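Side-chain contacts in putative alpha/beta hydrolase (Desulfitobacterium hafniense, PDB 4RPC), which is a putative alpha/beta-fold hydrolase that probably cleaves its substrate with a serine nucleophile, the substrate itself being unknown: residues 43-46 and 50-53; 26-31 and 57-62. All coordinates share one frame; numbering follows the deposited sequence.

Contact 1 (43-46 and 50-53)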
# COMPACT_ATOMS: atom_id res chain seq x y z
N ARG A 43 1.21 -17.24 2.23
CA ARG A 43 0.90 -18.67 2.16
C ARG A 43 0.60 -19.16 0.77
O ARG A 43 1.10 -20.21 0.38
CB ARG A 43 -0.26 -19.05 3.09
CG ARG A 43 0.11 -18.96 4.56
CD ARG A 43 -0.87 -19.73 5.43
NE ARG A 43 -2.16 -19.08 5.42
CZ ARG A 43 -2.49 -18.03 6.18
NH1 ARG A 43 -1.62 -17.50 7.05
NH2 ARG A 43 -3.71 -17.52 6.08
N ASP A 44 -0.17 -18.38 -0.01
CA ASP A 44 -0.49 -18.77 -1.40
C ASP A 44 0.71 -18.73 -2.37
O ASP A 44 0.76 -19.51 -3.30
CB ASP A 44 -1.60 -17.92 -1.99
CG ASP A 44 -2.91 -18.08 -1.26
OD1 ASP A 44 -3.11 -19.12 -0.56
OD2 ASP A 44 -3.75 -17.14 -1.38
N LEU A 45 1.64 -17.80 -2.18
CA LEU A 45 2.73 -17.65 -3.13
C LEU A 45 4.07 -18.25 -2.67
O LEU A 45 4.98 -18.34 -3.47
CB LEU A 45 2.91 -16.16 -3.46
CG LEU A 45 1.66 -15.43 -3.96
CD1 LEU A 45 1.94 -13.94 -4.07
CD2 LEU A 45 1.23 -15.97 -5.32
N LYS A 46 4.20 -18.67 -1.42
CA LYS A 46 5.52 -19.06 -0.90
C LYS A 46 6.12 -20.29 -1.58
O LYS A 46 7.33 -20.42 -1.62
CB LYS A 46 5.49 -19.29 0.61
CG LYS A 46 4.68 -20.47 1.09
CD LYS A 46 4.62 -20.39 2.60
CE LYS A 46 3.75 -21.47 3.24
NZ LYS A 46 4.54 -22.73 3.27
N CYS A 50 9.71 -15.50 -4.12
CA CYS A 50 10.42 -14.86 -3.06
C CYS A 50 9.61 -13.62 -2.60
O CYS A 50 9.53 -12.66 -3.32
CB CYS A 50 11.78 -14.41 -3.54
SG CYS A 50 12.70 -13.64 -2.20
N LEU A 51 9.00 -13.69 -1.42
CA LEU A 51 8.19 -12.63 -0.88
C LEU A 51 9.08 -11.78 -0.02
O LEU A 51 9.74 -12.27 0.89
CB LEU A 51 7.02 -13.17 -0.03
CG LEU A 51 5.84 -13.88 -0.72
CD1 LEU A 51 5.62 -13.41 -2.15
CD2 LEU A 51 5.96 -15.39 -0.68
N LEU A 52 9.08 -10.50 -0.29
CA LEU A 52 9.75 -9.54 0.54
C LEU A 52 8.76 -8.54 1.12
O LEU A 52 8.07 -7.83 0.37
CB LEU A 52 10.76 -8.82 -0.35
CG LEU A 52 11.69 -9.74 -1.17
CD1 LEU A 52 12.28 -9.00 -2.37
CD2 LEU A 52 12.76 -10.26 -0.24
N ILE A 53 8.72 -8.43 2.44
CA ILE A 53 7.71 -7.66 3.12
C ILE A 53 8.32 -6.66 4.09
O ILE A 53 8.81 -7.02 5.14
CB ILE A 53 6.70 -8.54 3.88
CG1 ILE A 53 6.27 -9.79 3.04
CG2 ILE A 53 5.49 -7.74 4.27
CD1 ILE A 53 7.14 -10.97 3.25
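Leu51 presses both of its methyl groups against Leu45 of helix 39-45 and the backbone at Lys46, and in doing so carries the whole of this contact. One methyl, Leu51 CD1, settles against the base of Leu45, 4.1 Å from Leu45 CB and close to Leu45 CD1, the two leucine side chains crossing at about a right angle. The other branch turns to the backbone: Leu51 CD2 lies 3.7 Å from Lys46 CA and 4.0 Å from Leu45 C. No hydrogen bond spans the two segments. This is the layering of the alpha/beta-hydrolase fold, in which helices cover a central sheet; here helix 39-45 precedes strand 50-54 by a short connection and packs against one face of the sheet. Leu45 also touches Ile256 and Arg257 of helix 249-259, which adds to its burial. The looser side begins at Lys46. Lys46 CB grazes Leu51 CD2 at 4.1 Å, but with CG set between the backbone N and the carbonyl carbon (chi1 67°) the chain runs off from the strand, and the residue is solvent-exposed.

Contact 2 (26-31 and 57-62); sequences LIHGAG and EGHTAH
The loop leaving strand 23-27 and the irregular segment 57-62 come closest at Gly31 and His59, whose CA atoms are 7.2 Å apart, with His59 at the centre of an inverse gamma turn. The imidazole of His59 bridges the two backbones through its two nitrogens. His59 NE2 accepts the Gly31 N-H (Gly31 N to His59 NE2 3.0 Å, angle 158°), the donor lying almost in the ring plane. His59 ND1 donates to Glu57 O at 2.8 Å, the ring nitrogen standing above that carbonyl's plane. Bonds at both nitrogens fix the ring's rotation. In alpha/beta hydrolases the loop after this strand, here starting His28-Gly29, typically helps shape the oxyanion hole, and Gly29 indeed touches the probable nucleophile elbow and Ser-His-Glu triad. Within the first segment, His28 ND1 donates to Gly29 O at 2.8 Å, the acceptor lying in the plane of the His28 ring. That ring also meets His59, His28 CE1 reaching His59 CD2 at 3.7 Å, while the planes incline at 43°. Replacing His59 by an alanine is likely to leave Gly31 N and Glu57 O without their imidazole partner and to open a gap beside His28. Beyond the loop, Ala185 of helix 179-191 touches both Ala30 and His59.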
# COMPACT_ATOMS: atom_id res chain seq x y z
N LEU A 26 5.66 -6.80 -1.05
CA LEU A 26 4.37 -6.50 -0.53
C LEU A 26 4.49 -5.42 0.51
O LEU A 26 5.12 -5.66 1.59
CB LEU A 26 3.77 -7.73 0.12
CG LEU A 26 3.70 -8.96 -0.75
CD1 LEU A 26 3.29 -10.14 0.12
CD2 LEU A 26 2.69 -8.79 -1.85
N ILE A 27 3.89 -4.25 0.22
CA ILE A 27 4.04 -3.03 1.05
C ILE A 27 2.74 -2.63 1.64
O ILE A 27 1.81 -2.27 0.92
CB ILE A 27 4.66 -1.84 0.28
CG1 ILE A 27 5.88 -2.27 -0.53
CG2 ILE A 27 5.05 -0.72 1.25
CD1 ILE A 27 6.50 -1.16 -1.40
N HIS A 28 2.65 -2.73 2.96
CA HIS A 28 1.45 -2.42 3.71
C HIS A 28 1.20 -0.92 3.86
O HIS A 28 2.04 -0.10 3.49
CB HIS A 28 1.47 -3.10 5.07
CG HIS A 28 2.45 -2.52 6.07
ND1 HIS A 28 2.16 -1.39 6.79
CD2 HIS A 28 3.62 -2.98 6.55
CE1 HIS A 28 3.16 -1.11 7.61
NE2 HIS A 28 4.06 -2.05 7.49
N GLY A 29 0.03 -0.57 4.35
CA GLY A 29 -0.34 0.84 4.49
C GLY A 29 -0.19 1.39 5.90
O GLY A 29 0.20 0.67 6.85
N ALA A 30 -0.43 2.69 6.03
CA ALA A 30 -0.42 3.35 7.33
C ALA A 30 -1.36 2.67 8.31
O ALA A 30 -2.52 2.45 8.02
CB ALA A 30 -0.83 4.80 7.17
N GLY A 31 -0.86 2.38 9.50
CA GLY A 31 -1.61 1.73 10.56
C GLY A 31 -1.65 0.23 10.49
O GLY A 31 -2.16 -0.38 11.42
N GLU A 57 8.24 2.36 8.77
CA GLU A 57 8.78 2.92 10.00
C GLU A 57 7.75 3.06 11.10
O GLU A 57 6.63 3.51 10.88
CB GLU A 57 9.46 4.27 9.76
CG GLU A 57 10.77 4.14 8.96
CD GLU A 57 10.58 4.07 7.44
OE1 GLU A 57 9.43 4.02 6.97
OE2 GLU A 57 11.60 4.13 6.70
N GLY A 58 8.16 2.68 12.29
CA GLY A 58 7.31 2.71 13.49
C GLY A 58 6.18 1.67 13.59
O GLY A 58 5.49 1.66 14.62
N HIS A 59 6.01 0.80 12.58
CA HIS A 59 4.97 -0.19 12.61
C HIS A 59 5.46 -1.55 13.17
O HIS A 59 5.49 -2.61 12.49
CB HIS A 59 4.38 -0.33 11.22
CG HIS A 59 3.58 0.88 10.83
ND1 HIS A 59 4.15 2.14 10.78
CD2 HIS A 59 2.28 1.04 10.51
CE1 HIS A 59 3.21 3.02 10.50
NE2 HIS A 59 2.08 2.38 10.30
N THR A 60 5.79 -1.50 14.44
CA THR A 60 6.44 -2.58 15.13
C THR A 60 6.15 -2.34 16.64
O THR A 60 5.63 -1.26 17.04
CB THR A 60 7.94 -2.58 14.75
OG1 THR A 60 8.57 -3.76 15.20
CG2 THR A 60 8.71 -1.38 15.28
N ALA A 61 6.41 -3.35 17.44
CA ALA A 61 6.03 -3.28 18.84
C ALA A 61 6.87 -2.25 19.61
O ALA A 61 6.32 -1.54 20.46
CB ALA A 61 6.09 -4.65 19.49
N HIS A 62 8.16 -2.13 19.29
CA HIS A 62 9.05 -1.18 19.96
C HIS A 62 9.71 -0.22 18.97
O HIS A 62 10.86 -0.38 18.62
CB HIS A 62 10.11 -1.96 20.74
CG HIS A 62 9.54 -3.02 21.62
ND1 HIS A 62 9.70 -4.37 21.37
CD2 HIS A 62 8.76 -2.92 22.71
CE1 HIS A 62 9.07 -5.05 22.31
NE2 HIS A 62 8.48 -4.20 23.12

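In the fold
Contacts 1 and 2 have centres about 18 Å apart and share one mixed sheet, where strands 23-27 and 50-54 run side by side in parallel; a probable backbone hydrogen bond from Leu26 N to Leu52 O, 3.0 Å long, joins them directly. Along the chain, segment 26-31 comes first, then 43-46 and 50-53, and finally 57-62, so that contact 1 falls between the two halves of contact 2. Contact 1 packs helix 39-45 onto the sheet, whereas contact 2 ties together loops that follow the two strands, close to the probable catalytic centre. The pair thus illustrates how a sheet carries its functional loops at strand ends.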